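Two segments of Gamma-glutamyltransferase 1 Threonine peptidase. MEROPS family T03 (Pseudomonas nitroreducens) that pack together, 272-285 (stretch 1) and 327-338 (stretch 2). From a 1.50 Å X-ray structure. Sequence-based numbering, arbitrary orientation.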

# COMPACT_ATOMS: atom_id res chain seq x y z
N GLY A 272 0.31 10.24 -4.30
CA GLY A 272 -0.36 11.14 -5.23
C GLY A 272 0.55 12.24 -5.73
O GLY A 272 0.65 12.50 -6.94
N ILE A 273 1.20 12.93 -4.79
CA ILE A 273 2.16 13.97 -5.14
C ILE A 273 3.30 13.38 -5.95
O ILE A 273 3.70 13.94 -6.98
CB ILE A 273 2.64 14.71 -3.87
CG1 ILE A 273 1.47 15.51 -3.30
CG2 ILE A 273 3.84 15.60 -4.17
CD1 ILE A 273 1.71 16.02 -1.90
N ALA A 274 3.83 12.23 -5.51
CA ALA A 274 4.90 11.59 -6.25
C ALA A 274 4.48 11.29 -7.69
O ALA A 274 5.22 11.59 -8.63
CB ALA A 274 5.36 10.31 -5.55
N LEU A 275 3.31 10.66 -7.88
CA LEU A 275 2.88 10.34 -9.24
C LEU A 275 2.63 11.60 -10.06
O LEU A 275 2.94 11.62 -11.26
CB LEU A 275 1.64 9.44 -9.22
CG LEU A 275 1.98 7.99 -8.85
CD1 LEU A 275 0.75 7.23 -8.41
CD2 LEU A 275 2.62 7.29 -10.03
N ALA A 276 2.07 12.65 -9.46
CA ALA A 276 1.88 13.89 -10.21
C ALA A 276 3.22 14.41 -10.71
O ALA A 276 3.34 14.83 -11.87
CB ALA A 276 1.18 14.93 -9.32
N GLN A 277 4.26 14.30 -9.87
CA GLN A 277 5.59 14.76 -10.26
C GLN A 277 6.24 13.81 -11.25
O GLN A 277 6.86 14.25 -12.23
CB GLN A 277 6.46 14.92 -9.02
CG GLN A 277 6.00 16.08 -8.13
CD GLN A 277 6.91 16.30 -6.94
OE1 GLN A 277 7.78 15.49 -6.65
NE2 GLN A 277 6.71 17.40 -6.24
N LEU A 278 6.14 12.49 -11.01
CA LEU A 278 6.77 11.52 -11.91
C LEU A 278 6.18 11.62 -13.31
O LEU A 278 6.91 11.69 -14.31
CB LEU A 278 6.59 10.11 -11.36
CG LEU A 278 7.41 9.78 -10.12
CD1 LEU A 278 6.74 8.60 -9.40
CD2 LEU A 278 8.87 9.49 -10.39
N ILE A 279 4.84 11.62 -13.40
CA ILE A 279 4.18 11.70 -14.70
C ILE A 279 4.43 13.06 -15.34
O ILE A 279 4.76 13.15 -16.53
CB ILE A 279 2.68 11.40 -14.55
CG1 ILE A 279 2.48 9.95 -14.12
CG2 ILE A 279 1.92 11.74 -15.82
CD1 ILE A 279 1.08 9.64 -13.65
N GLY A 280 4.31 14.13 -14.56
CA GLY A 280 4.47 15.45 -15.12
C GLY A 280 5.87 15.69 -15.63
O GLY A 280 6.06 16.30 -16.69
N ILE A 281 6.87 15.24 -14.88
CA ILE A 281 8.24 15.44 -15.30
C ILE A 281 8.55 14.57 -16.51
O ILE A 281 9.22 15.01 -17.45
CB ILE A 281 9.20 15.16 -14.14
CG1 ILE A 281 9.06 16.27 -13.08
CG2 ILE A 281 10.64 15.07 -14.64
CD1 ILE A 281 9.78 16.00 -11.80
N LYS A 282 8.08 13.32 -16.51
CA LYS A 282 8.35 12.48 -17.67
C LYS A 282 7.75 13.08 -18.93
O LYS A 282 8.37 13.04 -20.00
CB LYS A 282 7.82 11.05 -17.46
CG LYS A 282 8.03 10.19 -18.69
CD LYS A 282 7.71 8.74 -18.41
CE LYS A 282 8.30 7.84 -19.48
NZ LYS A 282 7.75 8.20 -20.82
N GLU A 283 6.54 13.65 -18.83
CA GLU A 283 5.94 14.30 -19.99
C GLU A 283 6.77 15.50 -20.44
O GLU A 283 6.97 15.72 -21.64
CB GLU A 283 4.50 14.72 -19.69
CG GLU A 283 3.54 13.55 -19.44
CD GLU A 283 3.03 12.87 -20.70
OE1 GLU A 283 2.10 13.41 -21.34
OE2 GLU A 283 3.54 11.78 -21.03
N GLN A 284 7.26 16.30 -19.48
CA GLN A 284 8.09 17.45 -19.83
C GLN A 284 9.35 17.03 -20.56
O GLN A 284 9.85 17.76 -21.42
CB GLN A 284 8.47 18.19 -18.54
CG GLN A 284 7.40 19.11 -18.01
CD GLN A 284 6.88 20.06 -19.06
OE1 GLN A 284 7.63 20.86 -19.61
NE2 GLN A 284 5.59 19.96 -19.37
N ARG A 285 9.88 15.85 -20.23
CA ARG A 285 11.11 15.33 -20.82
C ARG A 285 10.85 14.33 -21.94
O ARG A 285 11.69 13.46 -22.18
CB ARG A 285 12.02 14.72 -19.74
CG ARG A 285 12.43 15.67 -18.61
CD ARG A 285 13.06 16.95 -19.14
NE ARG A 285 14.29 16.72 -19.90
CZ ARG A 285 15.52 17.07 -19.51
NH1 ARG A 285 15.74 17.71 -18.36
NH2 ARG A 285 16.55 16.81 -20.31
N PRO A 327 2.57 22.16 1.45
CA PRO A 327 2.39 22.98 0.23
C PRO A 327 2.04 22.16 -1.00
O PRO A 327 2.76 22.16 -2.00
CB PRO A 327 3.76 23.66 0.11
CG PRO A 327 4.72 22.71 0.71
CD PRO A 327 3.98 22.08 1.87
N VAL A 328 0.89 21.48 -0.96
CA VAL A 328 0.52 20.56 -2.03
C VAL A 328 0.42 21.28 -3.36
O VAL A 328 0.93 20.81 -4.39
CB VAL A 328 -0.79 19.82 -1.68
CG1 VAL A 328 -1.17 18.86 -2.80
CG2 VAL A 328 -0.64 19.07 -0.38
N ALA A 329 -0.25 22.43 -3.37
CA ALA A 329 -0.42 23.17 -4.62
C ALA A 329 0.93 23.56 -5.21
O ALA A 329 1.14 23.43 -6.43
CB ALA A 329 -1.27 24.40 -4.37
N GLN A 330 1.84 24.05 -4.38
CA GLN A 330 3.14 24.48 -4.90
C GLN A 330 3.91 23.29 -5.47
O GLN A 330 4.61 23.43 -6.48
CB GLN A 330 3.95 25.16 -3.80
CG GLN A 330 3.34 26.47 -3.32
CD GLN A 330 2.70 26.30 -1.97
OE1 GLN A 330 1.73 25.53 -1.82
NE2 GLN A 330 3.20 27.02 -0.97
N LEU A 331 3.77 22.11 -4.86
CA LEU A 331 4.53 20.94 -5.26
C LEU A 331 3.95 20.25 -6.49
O LEU A 331 4.62 19.37 -7.05
CB LEU A 331 4.59 19.93 -4.10
CG LEU A 331 5.43 20.33 -2.89
CD1 LEU A 331 5.26 19.33 -1.74
CD2 LEU A 331 6.89 20.44 -3.28
N THR A 332 2.75 20.62 -6.92
CA THR A 332 2.12 20.00 -8.09
C THR A 332 1.77 21.03 -9.16
O THR A 332 1.14 20.67 -10.16
CB THR A 332 0.87 19.22 -7.69
OG1 THR A 332 -0.04 20.09 -7.01
CG2 THR A 332 1.23 18.05 -6.78
N ASP A 333 2.18 22.28 -8.99
CA ASP A 333 1.92 23.30 -9.99
C ASP A 333 2.67 22.98 -11.28
O ASP A 333 3.84 22.58 -11.24
CB ASP A 333 2.41 24.64 -9.48
CG ASP A 333 2.02 25.77 -10.40
OD1 ASP A 333 0.90 26.31 -10.26
OD2 ASP A 333 2.85 26.13 -11.24
N PRO A 334 2.04 23.15 -12.44
CA PRO A 334 2.75 22.85 -13.71
C PRO A 334 4.07 23.60 -13.88
O PRO A 334 5.00 23.05 -14.48
CB PRO A 334 1.75 23.27 -14.80
CG PRO A 334 0.45 23.56 -14.10
CD PRO A 334 0.59 23.29 -12.64
N LYS A 335 4.16 24.83 -13.39
CA LYS A 335 5.40 25.59 -13.52
C LYS A 335 6.50 25.00 -12.64
O LYS A 335 7.68 24.99 -13.02
CB LYS A 335 5.16 27.05 -13.14
CG LYS A 335 4.29 27.80 -14.13
N TYR A 336 6.13 24.51 -11.46
CA TYR A 336 7.10 23.85 -10.60
C TYR A 336 7.56 22.54 -11.23
O TYR A 336 8.76 22.23 -11.26
CB TYR A 336 6.46 23.61 -9.24
CG TYR A 336 7.33 22.83 -8.29
CD1 TYR A 336 8.44 23.43 -7.71
CD2 TYR A 336 7.07 21.52 -8.00
CE1 TYR A 336 9.25 22.75 -6.85
CE2 TYR A 336 7.88 20.80 -7.13
CZ TYR A 336 8.97 21.43 -6.56
OH TYR A 336 9.79 20.75 -5.70
N ILE A 337 6.62 21.74 -11.72
CA ILE A 337 6.97 20.49 -12.40
C ILE A 337 7.91 20.76 -13.58
O ILE A 337 8.86 20.01 -13.81
CB ILE A 337 5.69 19.75 -12.81
CG1 ILE A 337 5.03 19.16 -11.55
CG2 ILE A 337 6.01 18.68 -13.85
CD1 ILE A 337 3.60 18.72 -11.75
N ALA A 338 7.67 21.85 -14.32
CA ALA A 338 8.57 22.18 -15.42
C ALA A 338 9.97 22.52 -14.90
O ALA A 338 10.97 22.12 -15.49
CB ALA A 338 8.01 23.35 -16.24

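Stretch 1 is a single helix over residues 272-284, with an unbroken ladder of i to i+4 backbone hydrogen bonds. Stretch 2 is bent: a short, weakly bonded helical segment around 328-332 leads through D333 into a second helix starting at P334. The first segment runs nearly along the stretch 1 helix, with 21° between axes that approach to 10.2 Å. The second crosses at -64° and comes closer, to 9.4 Å. A276 CA lies 6.5 Å from T332 CA, and I281 CA lies 6.0 Å from I337 CA, marking one near point in each segment.

The tight approach at I281-I337 depends on G280. A CB built in ideal geometry at G280 would point toward stretch 2 and lie 2.9 Å from I337 CG2, a clash. Without that atom, I337 CG2 settles onto bare backbone, 3.5 Å from G280 C and 3.7 Å from I281 N. I337 has chi1 -73° (m) and chi2 164° (t), and this conformation divides its reach: CG2 lies over G280 and I281, while I337 CD1 extends back along the helix to 3.9 Å from A276 O. Its CA-to-CB bond points toward stretch 1, and the residue has the largest covered area of the contact, 94 Å². I281, also m,t, leaves sideways and adds an apolar contact, I281 CG1 being 4.0 Å from I337 CG2.

I273 adopts the same m,t rotamer at the other end. Its CA-to-CB bond points sideways, yet the side chain bends nearer, bringing I273 CD1 to 4.1 Å from V328 CG2 and I273 CG2 to 4.4 Å from L331 CB. One turn on, A276, whose CA-to-CB bond points toward stretch 2, meets T332, with A276 CB 4.0 Å from T332 CG2. The T332 conformation, chi1 57° (p), serves two chemistries: T332 OG1 donates a 2.9 Å hydrogen bond to V328 O within its own segment, while the methyl CG2 faces the apolar surface of I273 and A276. V328 O also receives weak backbone bonds from L331 N (3.2 Å) and T332 N (3.1 Å).

The single hydrogen bond across the stretches comes from Q277. With chi1 -68° (m) and chi2 -177° (t), its side chain starts sideways but extends far enough for Q277 NE2 to reach L331 O at 3.0 Å, with an N-H...O angle of 178°, essentially linear. Chi3, at -11°, sets the amide plane. Q277 NE2 also lies at the edge of the Y336 ring, near its plane, 3.7 Å from Y336 CE2; Y336 chi1 of 176° (t) brings the ring to this position.

D333 caps the second helix: with chi1 -173° (t), D333 OD2 accepts from K335 N at 2.8 Å, satisfying an amide in the first turn, where no earlier carbonyl of the same helix is available. At the exposed end, Q284 chi1 of -81° (m) puts Q284 CG 4.2 Å from A338 CA; chi2 of -51° (m) then turns the amide group, with Q284 OE1 4.2 Å from A338 CB. Together the two stretches bury 478 Å², mostly through apolar packing.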